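Local coordinates for dual specificity protein phosphatase 14 (Homo sapiens, PDB 2WGP), which removes phosphate from tyrosine, serine and threonine residues of proteins, inactivating the MAP kinases ERK, JNK and p38 and damping T-cell receptor signalling through TAB1, at residues 29-35 / 121-125; 42-48 / 67-71; 58-62 / 110-116; 154-158 / 169-173. All coordinates share one frame; numbering follows the deposited sequence.

Interaction 1: 29-35 / 121-125; sequences ITSSLFL and CIAYL
With CG anti to the backbone nitrogen in both Leu33 (chi1 177°) and Tyr124 (chi1 166°), the two side chains reach across and slide past each other in opposite directions. Leu33 CD2 comes to 3.5 Å from Tyr124 CD2, approaching the ring obliquely, and the same methyl lies 3.9 Å from Cys121 SG, one helical turn back. The thiol, turned beside its own backbone nitrogen, is thus touched by Leu33 and also by Leu35, whose CB is 4.1 Å from Cys121 SG. At the other end Leu125 offers both methyls: its CD1 sits 3.9 Å from Ile29 CG2, the two chains crossing at about a right angle, and its CD2 lies 3.8 Å from Thr30 CG2. That threonine methyl also stands at the edge of the Tyr124 ring. Thr30 OG1 serves its own segment, accepting from Ser32 N (3.2 Å) in an ST turn, while Ile29 N and Thr30 N both donate to Leu33 O, a classic beta bulge. Strand 33-36 of the central sheet is thereby packed on helix 116-129; the axes of 33-35 and 121-125 pass 10.6 Å apart, roughly antiparallel. Trp139 covers Leu125, and Ile96 of helix 89-101 touches Leu33 and Tyr124. Across this buried seam the cohesion is apolar: methyls, a thiol and a ring meet by shape, while the turn keeps directional bonds such as Ser32 N to Thr30 OG1 on its own side.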
loop_
_atom_site.group_PDB
_atom_site.type_symbol
_atom_site.label_atom_id
_atom_site.label_comp_id
_atom_site.label_asym_id
_atom_site.label_seq_id
_atom_site.Cartn_x
_atom_site.Cartn_y
_atom_site.Cartn_z
ATOM N N ILE A 29 33.078 19.512 3.753
ATOM C CA ILE A 29 33.076 18.473 2.689
ATOM C C ILE A 29 34.061 18.815 1.573
ATOM O O ILE A 29 34.832 17.963 1.136
ATOM C CB ILE A 29 31.639 18.290 2.080
ATOM C CG1 ILE A 29 30.597 18.032 3.188
ATOM C CG2 ILE A 29 31.608 17.151 1.017
ATOM C CD1 ILE A 29 31.011 17.067 4.325
ATOM N N THR A 30 34.043 20.064 1.129
ATOM C CA THR A 30 35.026 20.570 0.169
ATOM C C THR A 30 35.441 21.955 0.634
ATOM O O THR A 30 34.878 22.454 1.594
ATOM C CB THR A 30 34.450 20.661 -1.266
ATOM O OG1 THR A 30 33.606 21.805 -1.356
ATOM C CG2 THR A 30 33.656 19.417 -1.629
ATOM N N SER A 31 36.374 22.597 -0.070
ATOM C CA SER A 31 36.781 23.976 0.246
ATOM C C SER A 31 35.611 24.982 0.318
ATOM O O SER A 31 35.666 25.955 1.075
ATOM C CB SER A 31 37.877 24.463 -0.731
ATOM O OG SER A 31 37.395 24.675 -2.061
ATOM N N SER A 32 34.537 24.725 -0.424
ATOM C CA SER A 32 33.429 25.661 -0.511
ATOM C C SER A 32 32.084 25.075 -0.070
ATOM O O SER A 32 31.035 25.652 -0.375
ATOM C CB SER A 32 33.321 26.124 -1.958
ATOM O OG SER A 32 32.827 25.063 -2.747
ATOM N N LEU A 33 32.114 23.942 0.637
ATOM C CA LEU A 33 30.871 23.259 1.027
ATOM C C LEU A 33 30.991 22.693 2.419
ATOM O O LEU A 33 31.917 21.912 2.720
ATOM C CB LEU A 33 30.476 22.142 0.031
ATOM C CG LEU A 33 29.232 21.292 0.345
ATOM C CD1 LEU A 33 27.964 22.133 0.297
ATOM C CD2 LEU A 33 29.100 20.087 -0.588
ATOM N N PHE A 34 30.020 23.077 3.250
ATOM C CA PHE A 34 29.902 22.553 4.588
ATOM C C PHE A 34 28.502 21.977 4.773
ATOM O O PHE A 34 27.526 22.441 4.157
ATOM C CB PHE A 34 30.142 23.651 5.615
ATOM C CG PHE A 34 31.510 24.271 5.522
ATOM C CD1 PHE A 34 32.523 23.893 6.417
ATOM C CD2 PHE A 34 31.792 25.232 4.551
ATOM C CE1 PHE A 34 33.794 24.470 6.336
ATOM C CE2 PHE A 34 33.068 25.789 4.460
ATOM C CZ PHE A 34 34.060 25.399 5.354
ATOM N N LEU A 35 28.411 20.984 5.651
ATOM C CA LEU A 35 27.155 20.339 6.013
ATOM C C LEU A 35 26.940 20.508 7.519
ATOM O O LEU A 35 27.890 20.389 8.315
ATOM C CB LEU A 35 27.261 18.855 5.671
ATOM C CG LEU A 35 26.213 17.826 6.056
ATOM C CD1 LEU A 35 26.570 16.478 5.487
ATOM C CD2 LEU A 35 26.010 17.736 7.568
ATOM N N CYS A 121 24.384 17.115 -0.426
ATOM C CA CYS A 121 25.852 17.137 -0.579
ATOM C C CYS A 121 26.355 15.969 -1.428
ATOM O O CYS A 121 27.218 16.167 -2.290
ATOM C CB CYS A 121 26.559 17.165 0.781
ATOM S SG CYS A 121 26.306 18.657 1.698
ATOM N N ILE A 122 25.807 14.773 -1.208
ATOM C CA ILE A 122 26.188 13.602 -2.008
ATOM C C ILE A 122 25.861 13.827 -3.493
ATOM O O ILE A 122 26.673 13.504 -4.383
ATOM C CB ILE A 122 25.520 12.286 -1.484
ATOM C CG1 ILE A 122 26.128 11.874 -0.136
ATOM C CG2 ILE A 122 25.694 11.155 -2.482
ATOM C CD1 ILE A 122 25.270 10.837 0.683
ATOM N N ALA A 123 24.693 14.419 -3.757
ATOM C CA ALA A 123 24.285 14.683 -5.136
ATOM C C ALA A 123 25.259 15.686 -5.794
ATOM O O ALA A 123 25.678 15.490 -6.941
ATOM C CB ALA A 123 22.836 15.197 -5.180
ATOM N N TYR A 124 25.627 16.733 -5.057
ATOM C CA TYR A 124 26.602 17.736 -5.517
ATOM C C TYR A 124 27.972 17.125 -5.863
ATOM O O TYR A 124 28.541 17.403 -6.925
ATOM C CB TYR A 124 26.780 18.857 -4.464
ATOM C CG TYR A 124 27.981 19.721 -4.725
ATOM C CD1 TYR A 124 27.949 20.719 -5.715
ATOM C CD2 TYR A 124 29.181 19.512 -4.028
ATOM C CE1 TYR A 124 29.054 21.498 -5.983
ATOM C CE2 TYR A 124 30.314 20.272 -4.311
ATOM C CZ TYR A 124 30.245 21.265 -5.278
ATOM O OH TYR A 124 31.345 22.036 -5.532
ATOM N N LEU A 125 28.488 16.293 -4.971
ATOM C CA LEU A 125 29.763 15.598 -5.196
ATOM C C LEU A 125 29.759 14.738 -6.469
ATOM O O LEU A 125 30.729 14.743 -7.221
ATOM C CB LEU A 125 30.129 14.739 -3.985
ATOM C CG LEU A 125 30.546 15.447 -2.684
ATOM C CD1 LEU A 125 30.830 14.382 -1.595
ATOM C CD2 LEU A 125 31.767 16.365 -2.888
#

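Interaction 2: 42-48 / 67-71; sequences SNRHLLQ and WPQFE
Trp67 lays its indole against the aliphatic part of Arg44: Arg44 CD stands over the six-membered ring, 3.9 Å from its centroid and 19° off the normal, a CH-pi contact, and Arg44 CB covers the same face. From the ring edge Trp67 NE1 donates to Ser42 O (3.1 Å, 146° at the hydrogen); the bond is somewhat bent, and the nitrogen sits above the carbonyl plane rather than on a lone pair. Phe70 is the buried member. Leu47 CD1 rests over one face of its ring, 4.3 Å from the centroid, with Leu47 CB 3.7 Å from Phe70 CZ, while Gln69 CB covers the opposite face and Arg44 O lies at the edge. An alanine in place of Trp67 would probably leave Ser42 O without this donor and uncover the methylenes of Arg44.

The extended Arg44 chain, CG anti to the backbone nitrogen (chi1 180°), runs across the indole and carries NE on to Gln69, 3.5 Å from Gln69 CD at the guanidinium edge. Gln48 NE2 lies over one guanidinium face and also packs on Gln69 CG at 3.5 Å. Asn43 caps the helix start, its OD1 accepting from Leu46 N (3.1 Å), and a type I turn from Trp67 to Phe70 presents both aromatics to the helix.

Farther out, Phe65 stacks on Trp67 and Tyr72 OH accepts from Trp67 N. Helix 44-49 is thus joined to the loop leading into edge strand 71-74, with Ile55 of strand 54-57 touching both Leu47 and Phe70.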
loop_
_atom_site.group_PDB
_atom_site.type_symbol
_atom_site.label_atom_id
_atom_site.label_comp_id
_atom_site.label_asym_id
_atom_site.label_seq_id
_atom_site.Cartn_x
_atom_site.Cartn_y
_atom_site.Cartn_z
ATOM N N SER A 42 22.528 29.537 12.766
ATOM C CA SER A 42 22.388 30.886 13.339
ATOM C C SER A 42 23.664 31.444 14.024
ATOM O O SER A 42 23.650 32.567 14.535
ATOM C CB SER A 42 21.232 30.907 14.346
ATOM O OG SER A 42 21.421 29.921 15.343
ATOM N N ASN A 43 24.752 30.674 14.036
ATOM C CA ASN A 43 26.010 31.137 14.632
ATOM C C ASN A 43 26.823 31.905 13.589
ATOM O O ASN A 43 27.687 31.342 12.898
ATOM C CB ASN A 43 26.802 29.959 15.202
ATOM C CG ASN A 43 28.002 30.398 16.046
ATOM O OD1 ASN A 43 28.505 31.515 15.920
ATOM N ND2 ASN A 43 28.482 29.487 16.890
ATOM N N ARG A 44 26.524 33.198 13.497
ATOM C CA ARG A 44 27.145 34.092 12.529
ATOM C C ARG A 44 28.672 34.008 12.559
ATOM O O ARG A 44 29.304 33.820 11.529
ATOM C CB ARG A 44 26.638 35.523 12.790
ATOM C CG ARG A 44 27.173 36.636 11.885
ATOM C CD ARG A 44 26.645 37.977 12.411
ATOM N NE ARG A 44 27.384 39.145 11.944
ATOM C CZ ARG A 44 28.600 39.513 12.366
ATOM N NH1 ARG A 44 29.274 38.789 13.268
ATOM N NH2 ARG A 44 29.156 40.616 11.870
ATOM N N HIS A 45 29.254 34.100 13.749
ATOM C CA HIS A 45 30.712 34.046 13.910
ATOM C C HIS A 45 31.337 32.745 13.413
ATOM O O HIS A 45 32.388 32.780 12.789
ATOM C CB HIS A 45 31.106 34.237 15.377
ATOM C CG HIS A 45 32.580 34.398 15.582
ATOM N ND1 HIS A 45 33.215 35.624 15.514
ATOM C CD2 HIS A 45 33.550 33.485 15.832
ATOM C CE1 HIS A 45 34.511 35.458 15.721
ATOM N NE2 HIS A 45 34.741 34.170 15.919
ATOM N N LEU A 46 30.710 31.613 13.736
ATOM C CA LEU A 46 31.186 30.299 13.296
ATOM C C LEU A 46 31.192 30.197 11.772
ATOM O O LEU A 46 32.154 29.705 11.177
ATOM C CB LEU A 46 30.303 29.186 13.899
ATOM C CG LEU A 46 30.677 27.720 13.644
ATOM C CD1 LEU A 46 31.593 27.230 14.739
ATOM C CD2 LEU A 46 29.428 26.841 13.596
ATOM N N LEU A 47 30.126 30.663 11.132
ATOM C CA LEU A 47 30.037 30.592 9.681
ATOM C C LEU A 47 31.005 31.573 8.985
ATOM O O LEU A 47 31.651 31.211 7.988
ATOM C CB LEU A 47 28.596 30.822 9.218
ATOM C CG LEU A 47 27.504 29.903 9.792
ATOM C CD1 LEU A 47 26.195 30.254 9.152
ATOM C CD2 LEU A 47 27.804 28.402 9.620
ATOM N N GLN A 48 31.117 32.795 9.508
ATOM C CA GLN A 48 32.090 33.777 8.995
ATOM C C GLN A 48 33.523 33.247 9.078
ATOM O O GLN A 48 34.308 33.406 8.142
ATOM C CB GLN A 48 31.966 35.105 9.746
ATOM C CG GLN A 48 30.696 35.869 9.406
ATOM C CD GLN A 48 30.644 37.253 10.045
ATOM O OE1 GLN A 48 30.890 37.420 11.254
ATOM N NE2 GLN A 48 30.334 38.252 9.236
ATOM N N TRP A 67 20.473 36.510 8.775
ATOM C CA TRP A 67 21.545 37.485 8.975
ATOM C C TRP A 67 21.848 38.173 7.636
ATOM O O TRP A 67 21.854 37.505 6.593
ATOM C CB TRP A 67 22.813 36.815 9.450
ATOM C CG TRP A 67 22.772 36.243 10.798
ATOM C CD1 TRP A 67 22.696 34.924 11.116
ATOM C CD2 TRP A 67 22.891 36.955 12.037
ATOM N NE1 TRP A 67 22.755 34.759 12.479
ATOM C CE2 TRP A 67 22.866 35.989 13.073
ATOM C CE3 TRP A 67 23.011 38.311 12.375
ATOM C CZ2 TRP A 67 22.944 36.341 14.429
ATOM C CZ3 TRP A 67 23.097 38.662 13.725
ATOM C CH2 TRP A 67 23.051 37.677 14.734
ATOM N N PRO A 68 22.106 39.499 7.652
ATOM C CA PRO A 68 22.414 40.185 6.388
ATOM C C PRO A 68 23.659 39.645 5.674
ATOM O O PRO A 68 23.772 39.754 4.459
ATOM C CB PRO A 68 22.631 41.649 6.819
ATOM C CG PRO A 68 21.972 41.765 8.166
ATOM C CD PRO A 68 22.175 40.422 8.802
ATOM N N GLN A 69 24.557 39.044 6.441
ATOM C CA GLN A 69 25.848 38.556 5.948
ATOM C C GLN A 69 25.748 37.381 4.991
ATOM O O GLN A 69 26.713 37.065 4.298
ATOM C CB GLN A 69 26.739 38.141 7.123
ATOM C CG GLN A 69 27.256 39.311 7.929
ATOM C CD GLN A 69 26.193 39.951 8.790
ATOM O OE1 GLN A 69 25.234 39.300 9.187
ATOM N NE2 GLN A 69 26.355 41.249 9.074
ATOM N N PHE A 70 24.617 36.691 4.991
ATOM C CA PHE A 70 24.487 35.496 4.181
ATOM C C PHE A 70 23.351 35.637 3.227
ATOM O O PHE A 70 22.358 36.313 3.511
ATOM C CB PHE A 70 24.303 34.230 5.050
ATOM C CG PHE A 70 25.229 34.169 6.214
ATOM C CD1 PHE A 70 26.595 33.957 6.028
ATOM C CD2 PHE A 70 24.743 34.335 7.510
ATOM C CE1 PHE A 70 27.479 33.903 7.129
ATOM C CE2 PHE A 70 25.609 34.290 8.611
ATOM C CZ PHE A 70 26.977 34.069 8.411
ATOM N N GLU A 71 23.523 34.981 2.091
ATOM C CA GLU A 71 22.458 34.702 1.165
ATOM C C GLU A 71 21.765 33.444 1.668
ATOM O O GLU A 71 22.419 32.534 2.146
ATOM C CB GLU A 71 23.077 34.473 -0.213
ATOM C CG GLU A 71 22.122 34.126 -1.299
ATOM C CD GLU A 71 22.837 33.775 -2.591
ATOM O OE1 GLU A 71 22.136 33.602 -3.597
ATOM O OE2 GLU A 71 24.086 33.662 -2.598
#

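Interaction 3: 58-62 / 110-116. With PO4 (phosphate ion), chain C.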
loop_
_atom_site.group_PDB
_atom_site.type_symbol
_atom_site.label_atom_id
_atom_site.label_comp_id
_atom_site.label_asym_id
_atom_site.label_seq_id
_atom_site.Cartn_x
_atom_site.Cartn_y
_atom_site.Cartn_z
ATOM N N ALA A 58 17.762 23.233 4.086
ATOM C CA ALA A 58 17.009 22.070 3.572
ATOM C C ALA A 58 15.986 21.530 4.573
ATOM O O ALA A 58 15.948 20.320 4.859
ATOM C CB ALA A 58 17.965 20.962 3.115
ATOM N N THR A 59 15.171 22.421 5.126
ATOM C CA THR A 59 14.090 22.038 6.020
ATOM C C THR A 59 12.879 22.885 5.764
ATOM O O THR A 59 12.994 24.041 5.322
ATOM C CB THR A 59 14.440 22.230 7.523
ATOM O OG1 THR A 59 14.337 23.616 7.877
ATOM C CG2 THR A 59 15.839 21.702 7.835
ATOM N N ILE A 60 11.723 22.295 6.024
ATOM C CA ILE A 60 10.489 23.040 6.052
ATOM C C ILE A 60 10.362 23.747 7.416
ATOM O O ILE A 60 9.944 24.902 7.488
ATOM C CB ILE A 60 9.291 22.103 5.694
ATOM C CG1 ILE A 60 7.955 22.856 5.683
ATOM C CG2 ILE A 60 9.222 20.880 6.619
ATOM C CD1 ILE A 60 6.888 22.097 4.941
ATOM N N GLU A 61 10.775 23.050 8.473
ATOM C CA GLU A 61 10.397 23.395 9.827
ATOM C C GLU A 61 11.277 24.392 10.578
ATOM O O GLU A 61 10.853 24.920 11.608
ATOM C CB GLU A 61 10.201 22.104 10.657
ATOM C CG GLU A 61 11.479 21.373 11.157
ATOM C CD GLU A 61 12.119 20.420 10.142
ATOM O OE1 GLU A 61 11.754 20.413 8.942
ATOM O OE2 GLU A 61 13.038 19.676 10.556
ATOM N N ILE A 62 12.479 24.637 10.068
ATOM C CA ILE A 62 13.381 25.651 10.624
ATOM C C ILE A 62 13.308 26.932 9.769
ATOM O O ILE A 62 13.603 26.901 8.572
ATOM C CB ILE A 62 14.854 25.176 10.670
ATOM C CG1 ILE A 62 14.959 23.842 11.401
ATOM C CG2 ILE A 62 15.785 26.272 11.298
ATOM C CD1 ILE A 62 16.415 23.339 11.606
ATOM N N CYS A 110 20.285 20.924 7.629
ATOM C CA CYS A 110 18.923 20.452 7.872
ATOM C C CYS A 110 18.679 20.607 9.377
ATOM O O CYS A 110 19.090 21.621 9.950
ATOM C CB CYS A 110 18.760 19.030 7.330
ATOM S SG CYS A 110 20.063 17.861 7.738
ATOM N N ALA A 111 18.028 19.640 10.029
ATOM C CA ALA A 111 17.791 19.683 11.472
ATOM C C ALA A 111 18.916 18.928 12.182
ATOM O O ALA A 111 19.700 19.512 12.914
ATOM C CB ALA A 111 16.416 19.069 11.830
ATOM N N ALA A 112 19.041 17.650 11.845
ATOM C CA ALA A 112 19.979 16.730 12.482
ATOM C C ALA A 112 21.338 16.622 11.802
ATOM O O ALA A 112 22.254 16.041 12.357
ATOM C CB ALA A 112 19.319 15.320 12.604
ATOM N N GLY A 113 21.494 17.184 10.612
ATOM C CA GLY A 113 22.726 16.998 9.865
ATOM C C GLY A 113 22.989 15.544 9.468
ATOM O O GLY A 113 24.142 15.157 9.253
ATOM N N VAL A 114 21.924 14.754 9.329
ATOM C CA VAL A 114 22.010 13.320 9.095
ATOM C C VAL A 114 21.531 12.866 7.686
ATOM O O VAL A 114 22.170 12.025 7.033
ATOM C CB VAL A 114 21.207 12.573 10.224
ATOM C CG1 VAL A 114 20.986 11.110 9.901
ATOM C CG2 VAL A 114 21.920 12.696 11.560
ATOM N N SER A 115 20.393 13.397 7.236
ATOM C CA SER A 115 19.680 12.856 6.079
ATOM C C SER A 115 19.486 13.879 4.941
ATOM O O SER A 115 20.106 13.743 3.884
ATOM C CB SER A 115 18.348 12.247 6.528
ATOM O OG SER A 115 17.590 11.751 5.430
ATOM N N ARG A 116 18.685 14.915 5.165
ATOM C CA ARG A 116 18.380 15.868 4.085
ATOM C C ARG A 116 19.639 16.565 3.532
ATOM O O ARG A 116 19.875 16.548 2.319
ATOM C CB ARG A 116 17.339 16.919 4.519
ATOM C CG ARG A 116 15.902 16.405 4.577
ATOM C CD ARG A 116 14.977 17.397 5.263
ATOM N NE ARG A 116 15.240 17.456 6.700
ATOM C CZ ARG A 116 14.478 18.098 7.584
ATOM N NH1 ARG A 116 13.414 18.795 7.211
ATOM N NH2 ARG A 116 14.835 18.107 8.847
HETATM P P PO4 C . 17.477 15.436 8.964
HETATM O O1 PO4 C . 17.033 15.476 7.530
HETATM O O2 PO4 C . 17.150 16.636 9.808
HETATM O O3 PO4 C . 18.999 15.309 9.011
HETATM O O4 PO4 C . 16.919 14.193 9.659
#
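Glu61 and Arg116 approach from opposite directions and meet end-on, carboxylate and guanidinium nearly coplanar at 11°. Arg116 NH1 donates to Glu61 OE1 and Arg116 NH2 to Glu61 OE2, both at 2.9 Å and almost straight, each oxygen using its syn lone pair. Another edge of the same guanidinium faces the phosphate: Arg116 NE reaches PO4 O1 at 2.8 Å, and Arg116 NH2, already bound to the glutamate, also donates to PO4 O2 at 2.9 Å. A bend at chi3 (-71°) folds the arginine chain round O1, which its own backbone N grips as well. Thr59 CG2 lies over one guanidinium face and is pressed to 3.3 Å from Cys110 CA, a tight fit. Leu77 O takes a further bond from Arg116 NH1, and together these bonds fix how the guanidinium is turned. A leucine in place of Arg116, lacking the guanidinium, would probably leave the phosphate more weakly held and the Glu61 carboxylate without its mate, free to turn.

Main-chain N-H groups complete the grip: those of Ala111 and Ala112 on O2, those of Val114 and Ser115 on O3. Cys110 SG, the nucleophile that becomes the phosphocysteine intermediate, lies 3.0 Å from PO4 O3. Ser115 OG bonds to Asp79 and to Asn150 N. Such a cradle of amides and one arginine, running from the end of strand 106-109 into helix 116-129, is the P-loop of the CX5R signature in protein tyrosine phosphatases, with the ion, probably from the crystallisation liquor, probably marking where the substrate phosphoryl group binds.

Interaction 4: 154-158 / 169-173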
loop_
_atom_site.group_PDB
_atom_site.type_symbol
_atom_site.label_atom_id
_atom_site.label_comp_id
_atom_site.label_asym_id
_atom_site.label_seq_id
_atom_site.Cartn_x
_atom_site.Cartn_y
_atom_site.Cartn_z
ATOM N N TRP A 154 17.887 7.472 -0.645
ATOM C CA TRP A 154 18.749 6.510 -1.326
ATOM C C TRP A 154 18.230 6.084 -2.709
ATOM O O TRP A 154 18.998 6.104 -3.658
ATOM C CB TRP A 154 19.048 5.290 -0.440
ATOM C CG TRP A 154 20.226 5.536 0.435
ATOM C CD1 TRP A 154 20.214 5.770 1.766
ATOM C CD2 TRP A 154 21.597 5.592 0.026
ATOM N NE1 TRP A 154 21.490 5.962 2.228
ATOM C CE2 TRP A 154 22.361 5.868 1.177
ATOM C CE3 TRP A 154 22.254 5.441 -1.208
ATOM C CZ2 TRP A 154 23.758 5.988 1.144
ATOM C CZ3 TRP A 154 23.649 5.543 -1.232
ATOM C CH2 TRP A 154 24.378 5.814 -0.065
ATOM N N ARG A 155 16.964 5.688 -2.813
ATOM C CA ARG A 155 16.340 5.383 -4.125
ATOM C C ARG A 155 16.549 6.544 -5.108
ATOM O O ARG A 155 16.931 6.344 -6.253
ATOM C CB ARG A 155 14.844 5.078 -4.004
ATOM C CG ARG A 155 14.525 3.797 -3.281
ATOM C CD ARG A 155 13.052 3.392 -3.446
ATOM N NE ARG A 155 12.101 4.289 -2.776
ATOM C CZ ARG A 155 11.704 4.216 -1.497
ATOM N NH1 ARG A 155 12.183 3.286 -0.670
ATOM N NH2 ARG A 155 10.822 5.100 -1.045
ATOM N N GLN A 156 16.373 7.758 -4.615
ATOM C CA GLN A 156 16.465 8.935 -5.468
ATOM C C GLN A 156 17.904 9.215 -5.874
ATOM O O GLN A 156 18.170 9.543 -7.035
ATOM C CB GLN A 156 15.807 10.138 -4.779
ATOM C CG GLN A 156 14.299 9.974 -4.567
ATOM C CD GLN A 156 13.646 11.153 -3.874
ATOM O OE1 GLN A 156 13.784 12.298 -4.323
ATOM N NE2 GLN A 156 12.884 10.883 -2.795
ATOM N N LEU A 157 18.846 9.074 -4.930
ATOM C CA LEU A 157 20.281 9.202 -5.247
ATOM C C LEU A 157 20.756 8.185 -6.285
ATOM O O LEU A 157 21.580 8.509 -7.148
ATOM C CB LEU A 157 21.131 9.030 -3.977
ATOM C CG LEU A 157 21.167 10.230 -3.035
ATOM C CD1 LEU A 157 21.780 9.836 -1.724
ATOM C CD2 LEU A 157 21.871 11.436 -3.673
ATOM N N ILE A 158 20.252 6.957 -6.178
ATOM C CA ILE A 158 20.619 5.862 -7.090
ATOM C C ILE A 158 20.140 6.168 -8.508
ATOM O O ILE A 158 20.874 5.966 -9.467
ATOM C CB ILE A 158 20.084 4.484 -6.625
ATOM C CG1 ILE A 158 20.881 3.981 -5.417
ATOM C CG2 ILE A 158 20.177 3.448 -7.791
ATOM C CD1 ILE A 158 20.192 2.845 -4.574
ATOM N N THR A 169 26.467 2.253 -8.317
ATOM C CA THR A 169 27.460 1.656 -7.431
ATOM C C THR A 169 26.909 1.295 -6.049
ATOM O O THR A 169 27.654 0.782 -5.186
ATOM C CB THR A 169 28.696 2.581 -7.317
ATOM O OG1 THR A 169 28.303 3.860 -6.809
ATOM C CG2 THR A 169 29.341 2.756 -8.704
ATOM N N VAL A 170 25.611 1.563 -5.856
ATOM C CA VAL A 170 24.846 1.137 -4.678
ATOM C C VAL A 170 23.503 0.598 -5.173
ATOM O O VAL A 170 22.894 1.171 -6.077
ATOM C CB VAL A 170 24.582 2.322 -3.709
ATOM C CG1 VAL A 170 23.760 1.874 -2.484
ATOM C CG2 VAL A 170 25.908 2.960 -3.281
ATOM N N LYS A 171 23.061 -0.494 -4.569
ATOM C CA LYS A 171 21.812 -1.169 -4.887
ATOM C C LYS A 171 20.961 -1.241 -3.627
ATOM O O LYS A 171 21.488 -1.384 -2.526
ATOM C CB LYS A 171 22.089 -2.606 -5.313
ATOM C CG LYS A 171 21.649 -2.932 -6.711
ATOM C CD LYS A 171 22.456 -4.095 -7.322
ATOM C CE LYS A 171 21.997 -5.480 -6.829
ATOM N NZ LYS A 171 22.021 -6.459 -7.968
ATOM N N MET A 172 19.649 -1.187 -3.808
ATOM C CA MET A 172 18.714 -1.426 -2.706
ATOM C C MET A 172 18.536 -2.942 -2.580
ATOM O O MET A 172 18.322 -3.646 -3.571
ATOM C CB MET A 172 17.386 -0.710 -2.958
ATOM C CG MET A 172 17.536 0.800 -3.167
ATOM S SD MET A 172 18.169 1.736 -1.759
ATOM C CE MET A 172 16.873 1.558 -0.575
ATOM N N VAL A 173 18.665 -3.423 -1.351
ATOM C CA VAL A 173 18.589 -4.841 -1.049
ATOM C C VAL A 173 17.612 -5.066 0.107
ATOM O O VAL A 173 17.472 -4.221 0.995
ATOM C CB VAL A 173 19.982 -5.440 -0.733
ATOM C CG1 VAL A 173 20.942 -5.297 -1.980
ATOM C CG2 VAL A 173 20.578 -4.832 0.542
#
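Apolar packing joins helix 151-165 to the chain that follows it, where residues 169-173 run into strand 172-175 of the two-stranded C-terminal hairpin; Ile158 meeting Val170 and Met172 is its centre. Ile158 CD1 is wedged between the two, 3.6 Å from Met172 CG and 3.5 Å from Val170 O, with the carbonyl oxygen lying equally close to Ile158 CG1. In Met172 the bend at chi2 (-64°) places SD against Ile158 CD1 and 3.9 Å from Trp154 CB. The further bend at chi3 (-66°) carries the terminal methyl, CE, toward the aliphatic part of Arg155, 4.2 Å from Arg155 CG. One turn before Ile158, Trp154 crosses Val170 at about a right angle and brings CZ3 to 3.9 Å from Val170 CG1, the methyl approaching the indole obliquely. The polar end of the indole is turned to another partner, Trp154 NE1 bonding to Tyr184 OH of helix 182-188, while Pro181 of the neighbouring hairpin strand packs on Trp154, Val170 and Met172. Leu133 of helix 133-143 touches Trp154 and Ile158. Backbone bonds from Met172 run to another subunit, whose Gln174 packs on Arg155 and Met172. Methyls, a thioether and an indole therefore supply the adhesion between helix and hairpin by dispersion and burial, while backbone bonds between Val173 and Val180 and from Met172 to the adjoining subunit tie the strand to other partners.

Interaction 1 is the most buried of the four, wholly apolar across its seam between central sheet and helix 116-129. Interaction 3 sits at the start of that same helix and touches interaction 1, Leu35 packing on Gly113; here charge and main-chain donors dominate, in keeping with a bound anion. Interaction 4 shares the apolar chemistry of interaction 1 and meets it through Leu157 and Ile122, but lies farther out, where a C-terminal hairpin and another subunit take part. Interaction 2 is about 35 Å from interaction 4 between centres, on the opposite side of the chain's centre, a partly buried contact mixing aromatic, arginine and amide groups.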